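Local coordinates for protein sorbitol-6-phosphate dehydrogenase (Erwinia amylovora CFBP1430, PDB 5O3Z) that catalyses the oxidation of sorbitol 6-phosphate at carbon 2 to fructose 6-phosphate, probably with NAD as cofactor, as a member of the short-chain dehydrogenase/reductase family, at residues A34-E40 and Y60-D65; V95-I101 and H154-Y158; G165-T169 and V183-M187; F197-L201 and V215-Y219. All coordinates share one frame; numbering follows the deposited sequence.

Interaction 1: residues A34-E40 and Y60-D65; sequences AVADLNE and YGFKVD
Residues Ala34-Asp37 and Tyr60-Lys63 run as neighbouring parallel strands, their short axes 4.6 Å apart and inclined by 24°, with Val35 N giving to Tyr60 O, Phe62 N to Val35 O and Asp37 N to Phe62 O. The fourth backbone bond differs in geometry: Val64 N meets Asp37 O from above the carbonyl plane. On one face, Phe62 CE1 lies 3.8 Å from Ala34 CB, while Val35 O sits at the edge of the ring, near its plane. Ala36 CB on the same face packs at 3.7 Å against Val64 CG1. That branch stands between the backbone N and carbonyl carbon of Val64 (chi1 69°). Helix 69-83 covers this face through Leu75 and Ala78 on Phe62, and helix 40-54 covers the other through Ala43 and Leu46 on Val35. Strand 32-37, helix 40-54 and strand 59-63 thus form a beta-alpha-beta unit of the Rossmann fold, at the outer end of the sheet within this chain. At the end of the strand, Asp37 OD1 accepts from Asn39 N at 3.0 Å, an Asx turn, and Asp37 OD2 takes the N-H of Gly15. An acidic residue at this strand end is common in NAD-preferring relatives. Lys63 bends at its second and fourth torsions, and NZ comes alongside the Leu38 side chain to Leu38 O (2.7 Å), on a lone pair in the carbonyl plane. Glu40 crosses the lysine chain nearly at right angles, its CG 3.6 Å from Lys63 CB, yet its carboxylate does not pair with NZ.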
loop_
_atom_site.group_PDB
_atom_site.type_symbol
_atom_site.label_atom_id
_atom_site.label_comp_id
_atom_site.label_asym_id
_atom_site.label_seq_id
_atom_site.Cartn_x
_atom_site.Cartn_y
_atom_site.Cartn_z
ATOM N N ALA A 34 1.157 30.833 15.898
ATOM C CA ALA A 34 -0.145 31.431 15.571
ATOM C C ALA A 34 -1.230 30.393 15.900
ATOM O O ALA A 34 -1.332 29.372 15.199
ATOM C CB ALA A 34 -0.169 31.835 14.114
ATOM N N VAL A 35 -1.950 30.603 17.005
ATOM C CA VAL A 35 -3.074 29.748 17.471
ATOM C C VAL A 35 -4.368 30.189 16.740
ATOM O O VAL A 35 -4.933 31.291 17.079
ATOM C CB VAL A 35 -3.266 29.818 18.992
ATOM C CG1 VAL A 35 -4.315 28.841 19.520
ATOM C CG2 VAL A 35 -1.912 29.603 19.688
ATOM N N ALA A 36 -4.807 29.373 15.751
ATOM C CA ALA A 36 -5.971 29.697 14.898
ATOM C C ALA A 36 -7.139 28.776 15.256
ATOM O O ALA A 36 -7.000 27.536 15.303
ATOM C CB ALA A 36 -5.596 29.634 13.434
ATOM N N ASP A 37 -8.307 29.342 15.555
ATOM C CA ASP A 37 -9.411 28.498 15.939
ATOM C C ASP A 37 -10.807 29.119 15.717
ATOM O O ASP A 37 -10.975 30.345 15.678
ATOM C CB ASP A 37 -9.210 28.097 17.405
ATOM C CG ASP A 37 -9.922 26.840 17.775
ATOM O OD1 ASP A 37 -11.109 26.990 18.204
ATOM O OD2 ASP A 37 -9.294 25.701 17.662
ATOM N N LEU A 38 -11.811 28.269 15.577
ATOM C CA LEU A 38 -13.196 28.764 15.371
ATOM C C LEU A 38 -13.573 29.587 16.624
ATOM O O LEU A 38 -14.218 30.630 16.498
ATOM C CB LEU A 38 -14.181 27.619 15.115
ATOM C CG LEU A 38 -15.618 27.824 14.561
ATOM C CD1 LEU A 38 -15.647 28.431 13.180
ATOM C CD2 LEU A 38 -16.346 26.479 14.486
ATOM N N ASN A 39 -13.117 29.129 17.801
ATOM C CA ASN A 39 -13.310 29.825 19.060
ATOM C C ASN A 39 -12.158 30.759 19.377
ATOM O O ASN A 39 -11.124 30.323 19.907
ATOM C CB ASN A 39 -13.509 28.841 20.205
ATOM C CG ASN A 39 -13.925 29.536 21.485
ATOM O OD1 ASN A 39 -13.481 30.620 21.792
ATOM N ND2 ASN A 39 -14.758 28.889 22.235
ATOM N N GLU A 40 -12.345 32.038 19.041
ATOM C CA GLU A 40 -11.307 33.039 19.126
ATOM C C GLU A 40 -10.835 33.280 20.566
ATOM O O GLU A 40 -9.648 33.538 20.787
ATOM C CB GLU A 40 -11.780 34.353 18.548
ATOM C CG GLU A 40 -10.623 35.277 18.156
ATOM C CD GLU A 40 -11.096 36.679 17.759
ATOM O OE1 GLU A 40 -12.281 36.866 17.445
ATOM O OE2 GLU A 40 -10.269 37.614 17.740
ATOM N N TYR A 60 0.216 34.530 19.243
ATOM C CA TYR A 60 -1.038 35.300 19.023
ATOM C C TYR A 60 -2.187 34.361 18.655
ATOM O O TYR A 60 -1.987 33.315 17.978
ATOM C CB TYR A 60 -0.878 36.327 17.917
ATOM C CG TYR A 60 -0.007 37.466 18.321
ATOM C CD1 TYR A 60 1.401 37.364 18.228
ATOM C CD2 TYR A 60 -0.565 38.658 18.841
ATOM C CE1 TYR A 60 2.232 38.419 18.629
ATOM C CE2 TYR A 60 0.267 39.710 19.250
ATOM C CZ TYR A 60 1.645 39.589 19.143
ATOM O OH TYR A 60 2.418 40.639 19.537
ATOM N N GLY A 61 -3.377 34.688 19.150
ATOM C CA GLY A 61 -4.595 33.942 18.842
ATOM C C GLY A 61 -5.339 34.582 17.666
ATOM O O GLY A 61 -5.425 35.833 17.567
ATOM N N PHE A 62 -5.896 33.751 16.791
ATOM C CA PHE A 62 -6.648 34.225 15.603
ATOM C C PHE A 62 -7.920 33.410 15.465
ATOM O O PHE A 62 -7.932 32.257 15.843
ATOM C CB PHE A 62 -5.863 34.029 14.337
ATOM C CG PHE A 62 -4.575 34.785 14.295
ATOM C CD1 PHE A 62 -3.467 34.300 14.990
ATOM C CD2 PHE A 62 -4.426 35.927 13.527
ATOM C CE1 PHE A 62 -2.269 34.950 14.937
ATOM C CE2 PHE A 62 -3.225 36.617 13.514
ATOM C CZ PHE A 62 -2.137 36.110 14.195
ATOM N N LYS A 63 -9.001 34.044 14.978
ATOM C CA LYS A 63 -10.227 33.373 14.641
ATOM C C LYS A 63 -10.109 32.853 13.212
ATOM O O LYS A 63 -9.630 33.540 12.313
ATOM C CB LYS A 63 -11.417 34.346 14.722
ATOM C CG LYS A 63 -12.751 33.689 15.042
ATOM C CD LYS A 63 -13.584 33.450 13.798
ATOM C CE LYS A 63 -15.070 33.264 14.134
ATOM N NZ LYS A 63 -15.426 31.824 14.357
ATOM N N VAL A 64 -10.531 31.615 13.012
ATOM C CA VAL A 64 -10.705 31.121 11.613
ATOM C C VAL A 64 -11.778 30.019 11.527
ATOM O O VAL A 64 -11.970 29.223 12.450
ATOM C CB VAL A 64 -9.382 30.656 10.946
ATOM C CG1 VAL A 64 -8.851 29.369 11.610
ATOM C CG2 VAL A 64 -9.599 30.466 9.450
ATOM N N ASP A 65 -12.522 30.078 10.407
ATOM C CA ASP A 65 -13.438 29.044 10.011
ATOM C C ASP A 65 -12.739 28.466 8.829
ATOM O O ASP A 65 -12.721 29.101 7.739
ATOM C CB ASP A 65 -14.809 29.651 9.614
ATOM C CG ASP A 65 -15.752 28.625 8.987
ATOM O OD1 ASP A 65 -15.457 27.408 8.976
ATOM O OD2 ASP A 65 -16.826 29.017 8.533
#

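Interaction 2: residues V95-I101 and H154-Y158; sequences VAKAAPI and HNSGY
Ala96 sets its CB over the centre of the Tyr158 ring, 4.1 Å from the centroid and 9° off the normal, a CH-pi contact. Tyr158 CG stands anti to the backbone N (chi1 -164°), which puts the ring under Ala96. A second one lies at the far end of the loop, where Pro100 CD stands 4.2 Å from the centroid of the His154 ring, over its face. Between them Ala99 N donates to His154 O at 2.8 Å, and Ala98 CA approaches the same oxygen at 3.0 Å in a CA-H...O contact. Asn155 OD1 lies near Ala96 CB, while its ND2 is held by Lys153 O. Two waters lie in the next shell: one links Lys97 O to Tyr158 N, accepting from that N at 2.9 Å, and the other joins Ala99 O to Ser156 N at 3.0 Å. Further out, Asp175 of the second subunit accepts from Ile101 N and His154 N, and Phe121 of that subunit packs on Ile101 and Ser156. Tyr158 begins a Y-x-x-x-K sequence, the signature of the family, so its position is consistent with that of the family's active-site tyrosine. Because main-chain groups and water make most of the polar links between the loop and the start of helix 156-176, the connection probably depends little on polar side chains, while the Ala96 methyl restricts access to one face of the Tyr158 ring.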
loop_
_atom_site.group_PDB
_atom_site.type_symbol
_atom_site.label_atom_id
_atom_site.label_comp_id
_atom_site.label_asym_id
_atom_site.label_seq_id
_atom_site.Cartn_x
_atom_site.Cartn_y
_atom_site.Cartn_z
ATOM N N VAL A 95 -13.787 15.498 13.124
ATOM C CA VAL A 95 -14.197 14.447 14.089
ATOM C C VAL A 95 -15.072 13.380 13.387
ATOM O O VAL A 95 -15.571 13.597 12.273
ATOM C CB VAL A 95 -14.924 15.020 15.355
ATOM C CG1 VAL A 95 -14.371 16.386 15.741
ATOM C CG2 VAL A 95 -16.439 15.122 15.182
ATOM N N ALA A 96 -15.252 12.244 14.059
ATOM C CA ALA A 96 -15.903 11.082 13.471
ATOM C C ALA A 96 -17.394 11.084 13.816
ATOM O O ALA A 96 -17.766 11.285 14.978
ATOM C CB ALA A 96 -15.237 9.799 13.966
ATOM N N LYS A 97 -18.234 10.890 12.796
ATOM C CA LYS A 97 -19.663 10.609 12.997
ATOM C C LYS A 97 -20.062 9.278 12.341
ATOM O O LYS A 97 -19.868 9.088 11.117
ATOM C CB LYS A 97 -20.572 11.739 12.480
ATOM C CG LYS A 97 -22.060 11.475 12.752
ATOM C CD LYS A 97 -22.357 11.123 14.218
ATOM C CE LYS A 97 -23.778 10.612 14.459
ATOM N NZ LYS A 97 -24.745 11.728 14.643
ATOM N N ALA A 98 -20.650 8.398 13.163
ATOM C CA ALA A 98 -20.860 7.020 12.839
ATOM C C ALA A 98 -22.329 6.741 12.581
ATOM O O ALA A 98 -23.190 7.166 13.360
ATOM C CB ALA A 98 -20.395 6.140 13.994
ATOM N N ALA A 99 -22.588 5.986 11.509
ATOM C CA ALA A 99 -23.906 5.464 11.154
ATOM C C ALA A 99 -23.690 4.569 9.936
ATOM O O ALA A 99 -22.900 4.949 9.037
ATOM C CB ALA A 99 -24.869 6.590 10.774
ATOM N N PRO A 100 -24.408 3.425 9.871
ATOM C CA PRO A 100 -24.275 2.571 8.646
ATOM C C PRO A 100 -24.706 3.357 7.437
ATOM O O PRO A 100 -25.487 4.302 7.580
ATOM C CB PRO A 100 -25.199 1.376 8.907
ATOM C CG PRO A 100 -26.089 1.799 10.024
ATOM C CD PRO A 100 -25.347 2.830 10.847
ATOM N N ILE A 101 -24.129 3.025 6.279
ATOM C CA ILE A 101 -24.404 3.754 5.022
ATOM C C ILE A 101 -25.926 3.955 4.786
ATOM O O ILE A 101 -26.363 5.031 4.338
ATOM C CB ILE A 101 -23.702 3.076 3.809
ATOM C CG1 ILE A 101 -23.935 3.868 2.517
ATOM C CG2 ILE A 101 -24.210 1.657 3.573
ATOM C CD1 ILE A 101 -23.411 5.291 2.491
ATOM N N HIS A 154 -19.213 1.941 9.308
ATOM C CA HIS A 154 -20.112 3.012 9.846
ATOM C C HIS A 154 -19.520 4.426 9.871
ATOM O O HIS A 154 -20.060 5.315 10.471
ATOM C CB HIS A 154 -20.687 2.614 11.224
ATOM C CG HIS A 154 -21.431 1.309 11.200
ATOM N ND1 HIS A 154 -21.906 0.678 12.339
ATOM C CD2 HIS A 154 -21.802 0.517 10.161
ATOM C CE1 HIS A 154 -22.527 -0.442 12.006
ATOM N NE2 HIS A 154 -22.495 -0.554 10.687
ATOM N N ASN A 155 -18.422 4.638 9.177
ATOM C CA ASN A 155 -17.750 5.885 9.220
ATOM C C ASN A 155 -17.338 6.335 7.868
ATOM O O ASN A 155 -16.273 6.912 7.710
ATOM C CB ASN A 155 -16.550 5.745 10.156
ATOM C CG ASN A 155 -16.946 5.882 11.606
ATOM O OD1 ASN A 155 -17.200 6.996 12.060
ATOM N ND2 ASN A 155 -17.062 4.751 12.325
ATOM N N SER A 156 -18.226 6.125 6.897
ATOM C CA SER A 156 -17.966 6.476 5.502
ATOM C C SER A 156 -17.515 7.909 5.256
ATOM O O SER A 156 -16.601 8.143 4.458
ATOM C CB SER A 156 -19.171 6.080 4.621
ATOM O OG SER A 156 -20.293 6.934 4.833
ATOM N N GLY A 157 -18.176 8.875 5.921
ATOM C CA GLY A 157 -17.861 10.265 5.737
ATOM C C GLY A 157 -16.468 10.614 6.180
ATOM O O GLY A 157 -15.679 11.279 5.475
ATOM N N TYR A 158 -16.150 10.078 7.345
ATOM C CA TYR A 158 -14.824 10.188 7.919
ATOM C C TYR A 158 -13.721 9.504 7.054
ATOM O O TYR A 158 -12.761 10.132 6.741
ATOM C CB TYR A 158 -14.859 9.700 9.371
ATOM C CG TYR A 158 -13.639 10.114 10.215
ATOM C CD1 TYR A 158 -13.411 11.455 10.536
ATOM C CD2 TYR A 158 -12.725 9.149 10.698
ATOM C CE1 TYR A 158 -12.324 11.837 11.327
ATOM C CE2 TYR A 158 -11.617 9.520 11.484
ATOM C CZ TYR A 158 -11.434 10.871 11.809
ATOM O OH TYR A 158 -10.351 11.298 12.559
HETATM O O HOH W 1 -18.228 9.449 9.262
HETATM O O HOH W 2 -20.792 4.559 6.927
#

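Interaction 3: residues G165-T169 and V183-M187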
loop_
_atom_site.group_PDB
_atom_site.type_symbol
_atom_site.label_atom_id
_atom_site.label_comp_id
_atom_site.label_asym_id
_atom_site.label_seq_id
_atom_site.Cartn_x
_atom_site.Cartn_y
_atom_site.Cartn_z
ATOM N N GLY A 165 -7.619 13.324 2.215
ATOM C CA GLY A 165 -6.428 14.056 2.720
ATOM C C GLY A 165 -5.057 13.488 2.288
ATOM O O GLY A 165 -4.114 14.222 2.080
ATOM N N VAL A 166 -4.948 12.153 2.211
ATOM C CA VAL A 166 -3.696 11.536 1.748
ATOM C C VAL A 166 -3.438 11.936 0.351
ATOM O O VAL A 166 -2.346 12.345 0.020
ATOM C CB VAL A 166 -3.748 10.014 1.871
ATOM C CG1 VAL A 166 -2.460 9.414 1.234
ATOM C CG2 VAL A 166 -3.941 9.660 3.341
ATOM N N GLY A 167 -4.473 11.825 -0.465
ATOM C CA GLY A 167 -4.391 12.274 -1.871
ATOM C C GLY A 167 -3.966 13.732 -2.024
ATOM O O GLY A 167 -3.109 14.061 -2.842
ATOM N N LEU A 168 -4.599 14.594 -1.228
ATOM C CA LEU A 168 -4.222 16.020 -1.259
ATOM C C LEU A 168 -2.779 16.233 -0.809
ATOM O O LEU A 168 -2.004 16.875 -1.513
ATOM C CB LEU A 168 -5.189 16.860 -0.434
ATOM C CG LEU A 168 -4.860 18.338 -0.444
ATOM C CD1 LEU A 168 -4.766 18.918 -1.846
ATOM C CD2 LEU A 168 -5.855 19.071 0.349
ATOM N N THR A 169 -2.382 15.560 0.284
ATOM C CA THR A 169 -0.977 15.544 0.733
ATOM C C THR A 169 0.002 15.128 -0.376
ATOM O O THR A 169 1.025 15.769 -0.524
ATOM C CB THR A 169 -0.762 14.676 2.006
ATOM O OG1 THR A 169 -1.193 15.328 3.195
ATOM C CG2 THR A 169 0.666 14.287 2.157
ATOM N N VAL A 183 5.329 18.028 2.711
ATOM C CA VAL A 183 3.927 17.865 3.103
ATOM C C VAL A 183 3.750 16.409 3.515
ATOM O O VAL A 183 4.122 15.508 2.722
ATOM C CB VAL A 183 3.024 18.120 1.897
ATOM C CG1 VAL A 183 1.518 18.209 2.336
ATOM C CG2 VAL A 183 3.467 19.361 1.122
ATOM N N HIS A 184 3.204 16.195 4.692
ATOM C CA HIS A 184 2.903 14.888 5.294
ATOM C C HIS A 184 1.584 14.835 5.944
ATOM O O HIS A 184 1.069 15.865 6.406
ATOM C CB HIS A 184 3.922 14.539 6.361
ATOM C CG HIS A 184 5.323 14.514 5.867
ATOM N ND1 HIS A 184 5.775 13.522 5.001
ATOM C CD2 HIS A 184 6.362 15.376 6.053
ATOM C CE1 HIS A 184 7.027 13.800 4.652
ATOM N NE2 HIS A 184 7.417 14.916 5.287
ATOM N N SER A 185 1.022 13.620 6.019
ATOM C CA SER A 185 -0.156 13.356 6.782
ATOM C C SER A 185 0.240 12.378 7.876
ATOM O O SER A 185 0.961 11.361 7.622
ATOM C CB SER A 185 -1.255 12.793 5.866
ATOM O OG SER A 185 -1.874 13.817 5.083
ATOM N N LEU A 186 -0.209 12.653 9.092
ATOM C CA LEU A 186 0.100 11.804 10.227
ATOM C C LEU A 186 -1.056 10.951 10.537
ATOM O O LEU A 186 -2.115 11.462 10.869
ATOM C CB LEU A 186 0.459 12.635 11.497
ATOM C CG LEU A 186 1.630 13.593 11.464
ATOM C CD1 LEU A 186 2.023 14.038 12.894
ATOM C CD2 LEU A 186 2.826 12.972 10.707
ATOM N N MET A 187 -0.895 9.624 10.427
ATOM C CA MET A 187 -2.002 8.755 10.570
ATOM C C MET A 187 -2.112 8.276 11.985
ATOM O O MET A 187 -1.563 7.257 12.381
ATOM C CB MET A 187 -1.938 7.619 9.496
ATOM C CG MET A 187 -1.286 8.045 8.182
ATOM S SD MET A 187 -2.184 9.356 7.302
ATOM C CE MET A 187 -3.686 8.481 6.780
#
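Thr169 and Ser185 meet hydroxyl to hydroxyl, OG1 to OG at 2.5 Å, in a short hydrogen bond between helix 156-176 and strand 182-188 whose direction is not settled. This is the tight part of the contact. Both oxygens stand anti to their own carbonyl carbons (chi1 -77° in each), which aims them at one another across the interface. Thr169 OG1 also has Tyr120 OH as a partner, and has Gly165 O, one turn back in its own helix, at 3.3 Å as a weak alternative acceptor for its one proton, while Ser185 OG bonds to Gln142 OE1. The buried hydroxyls therefore belong to a polar cluster that reaches helix 106-133 and strand 139-145. Beside it the threonine methyl CG2 rests 3.7 Å from Val183 O, and Val183 CG1 returns to Thr169 O at 3.8 Å.

Toward the other end the packing is sparser. Nothing of this contact is open to solvent, but here the helix and strand are joined through a single methyl pair: Val166 CG2 touches Met187 CE at 3.6 Å. Met187 curls at its second and third torsions (-63° and -69°) to bring CE over, and the two side chains cross at about a right angle. Val166 also packs on Phe163 of the second subunit, and Leu168 packs on Ser156 of that subunit. With the segments nearly antiparallel and their axes 8.0 Å apart, this is the helix-on-strand packing of a beta-alpha-beta crossover in the Rossmann fold, joining strands 139-145 and 182-188.

Interaction 4: residues F197-L201 and V215-Y219; sequences FQSLL and VEPYY
Val215, at the start of helix 215-220, sends CG1 to Leu201 CD2 at 3.7 Å, the two side chains meeting at a slant. The same methyl lies 4.3 Å from Phe197 CE1, an oblique approach to that ring, while Val215 CG2 turns to Leu201 O at 3.9 Å. Glu216 follows with the polar link of the contact: its chain is extended beyond CG, and OE2 accepts from Gln198 NE2 at 2.6 Å with an N-H...O angle of 148°. The oxygen lies almost in the amide plane of Gln198, yet the donor reaches the carboxylate from well above its plane, the two flat groups being turned 75° apart. Gln198 NE2 also bonds to Leu192 O, so the nitrogen serves two acceptors and the amide is held from both segment and loop. Tyr219, one turn after Val215, brings CD2 to 3.7 Å from Phe197 CZ, at the edge of the phenylalanine ring. The ring planes are nearly perpendicular (89°), and the centroids lie 6.0 Å apart. All of this belongs to the short-helix region after strand 182-188, a part that in relatives commonly borders the substrate site. Leu192 of the preceding loop lies against Phe197, Glu216 and Tyr219, while helix 201-208 packs Tyr204 and Ala205 on Val215 and Leu208 on Tyr219.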
loop_
_atom_site.group_PDB
_atom_site.type_symbol
_atom_site.label_atom_id
_atom_site.label_comp_id
_atom_site.label_asym_id
_atom_site.label_seq_id
_atom_site.Cartn_x
_atom_site.Cartn_y
_atom_site.Cartn_z
ATOM N N PHE A 197 -12.809 11.058 23.088
ATOM C CA PHE A 197 -12.881 9.583 23.040
ATOM C C PHE A 197 -13.610 9.106 24.279
ATOM O O PHE A 197 -14.544 8.289 24.194
ATOM C CB PHE A 197 -11.489 8.904 22.927
ATOM C CG PHE A 197 -11.584 7.461 22.542
ATOM C CD1 PHE A 197 -12.056 6.511 23.442
ATOM C CD2 PHE A 197 -11.303 7.061 21.252
ATOM C CE1 PHE A 197 -12.209 5.185 23.062
ATOM C CE2 PHE A 197 -11.479 5.732 20.859
ATOM C CZ PHE A 197 -11.922 4.791 21.762
ATOM N N GLN A 198 -13.145 9.630 25.418
ATOM C CA GLN A 198 -13.739 9.420 26.736
ATOM C C GLN A 198 -15.246 9.670 26.799
ATOM O O GLN A 198 -15.957 8.943 27.498
ATOM C CB GLN A 198 -13.039 10.310 27.763
ATOM C CG GLN A 198 -11.695 9.779 28.235
ATOM C CD GLN A 198 -11.799 8.385 28.829
ATOM O OE1 GLN A 198 -12.663 8.121 29.660
ATOM N NE2 GLN A 198 -10.945 7.470 28.375
ATOM N N SER A 199 -15.727 10.680 26.073
ATOM C CA SER A 199 -17.165 11.025 26.108
ATOM C C SER A 199 -17.982 10.084 25.231
ATOM O O SER A 199 -19.175 9.892 25.473
ATOM C CB SER A 199 -17.412 12.491 25.722
ATOM O OG SER A 199 -16.666 12.857 24.581
ATOM N N LEU A 200 -17.331 9.480 24.240
ATOM C CA LEU A 200 -17.992 8.554 23.316
ATOM C C LEU A 200 -17.991 7.084 23.739
ATOM O O LEU A 200 -18.511 6.235 23.017
ATOM C CB LEU A 200 -17.371 8.689 21.922
ATOM C CG LEU A 200 -17.706 10.005 21.209
ATOM C CD1 LEU A 200 -16.877 10.181 19.937
ATOM C CD2 LEU A 200 -19.215 10.102 20.917
ATOM N N LEU A 201 -17.430 6.777 24.902
ATOM C CA LEU A 201 -17.411 5.393 25.377
ATOM C C LEU A 201 -18.787 4.699 25.279
ATOM O O LEU A 201 -18.866 3.615 24.685
ATOM C CB LEU A 201 -16.778 5.303 26.777
ATOM C CG LEU A 201 -15.305 5.774 26.827
ATOM C CD1 LEU A 201 -14.776 5.745 28.247
ATOM C CD2 LEU A 201 -14.370 5.000 25.901
ATOM N N VAL A 215 -14.424 -0.791 26.852
ATOM C CA VAL A 215 -14.153 -0.157 25.565
ATOM C C VAL A 215 -12.667 0.182 25.342
ATOM O O VAL A 215 -12.124 -0.133 24.287
ATOM C CB VAL A 215 -15.091 1.045 25.336
ATOM C CG1 VAL A 215 -14.748 1.788 24.028
ATOM C CG2 VAL A 215 -16.518 0.534 25.283
ATOM N N GLU A 216 -12.010 0.771 26.325
ATOM C CA GLU A 216 -10.572 1.063 26.205
ATOM C C GLU A 216 -9.728 -0.204 26.098
ATOM O O GLU A 216 -8.918 -0.296 25.191
ATOM C CB GLU A 216 -10.064 1.962 27.318
ATOM C CG GLU A 216 -10.342 3.424 27.096
ATOM C CD GLU A 216 -9.598 4.280 28.104
ATOM O OE1 GLU A 216 -8.337 4.225 28.163
ATOM O OE2 GLU A 216 -10.258 5.019 28.852
ATOM N N PRO A 217 -9.946 -1.190 26.989
ATOM C CA PRO A 217 -9.368 -2.537 26.820
ATOM C C PRO A 217 -9.594 -3.149 25.472
ATOM O O PRO A 217 -8.677 -3.701 24.889
ATOM C CB PRO A 217 -10.115 -3.374 27.869
ATOM C CG PRO A 217 -10.312 -2.396 28.990
ATOM C CD PRO A 217 -10.580 -1.047 28.324
ATOM N N TYR A 218 -10.816 -3.086 24.986
ATOM C CA TYR A 218 -11.095 -3.555 23.664
ATOM C C TYR A 218 -10.170 -2.925 22.584
ATOM O O TYR A 218 -9.698 -3.632 21.676
ATOM C CB TYR A 218 -12.558 -3.289 23.322
ATOM C CG TYR A 218 -12.904 -3.661 21.920
ATOM C CD1 TYR A 218 -13.150 -4.985 21.584
ATOM C CD2 TYR A 218 -12.921 -2.710 20.913
ATOM C CE1 TYR A 218 -13.460 -5.334 20.293
ATOM C CE2 TYR A 218 -13.214 -3.063 19.621
ATOM C CZ TYR A 218 -13.499 -4.366 19.329
ATOM O OH TYR A 218 -13.787 -4.699 18.044
ATOM N N TYR A 219 -9.911 -1.617 22.649
ATOM C CA TYR A 219 -9.143 -0.994 21.567
ATOM C C TYR A 219 -7.642 -1.151 21.804
ATOM O O TYR A 219 -6.862 -1.301 20.867
ATOM C CB TYR A 219 -9.581 0.461 21.309
ATOM C CG TYR A 219 -10.890 0.576 20.516
ATOM C CD1 TYR A 219 -10.978 0.083 19.206
ATOM C CD2 TYR A 219 -12.028 1.166 21.078
ATOM C CE1 TYR A 219 -12.147 0.179 18.481
ATOM C CE2 TYR A 219 -13.212 1.281 20.354
ATOM C CZ TYR A 219 -13.259 0.794 19.059
ATOM O OH TYR A 219 -14.419 0.870 18.339
#

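In the fold
Along the chain the four contacts come in series, and the first three lie within the short-chain dehydrogenase range. Interactions 1 and 3 reach the same seven-stranded parallel sheet on opposite sides of the chain's centre, their own centres about 22 Å apart: one pairs an outermost strand with its neighbour, the other seats a helix on strand 182-188. Interactions 2 and 3 share helix 156-176, using its start and middle, and both touch the second subunit, so this helix ties the loop region, sheet and assembly together. Interaction 4 follows strand 182-188 in sequence and comes within about 5 Å of interaction 2 between nearest atoms, placing the short helices near the loop facing Tyr158.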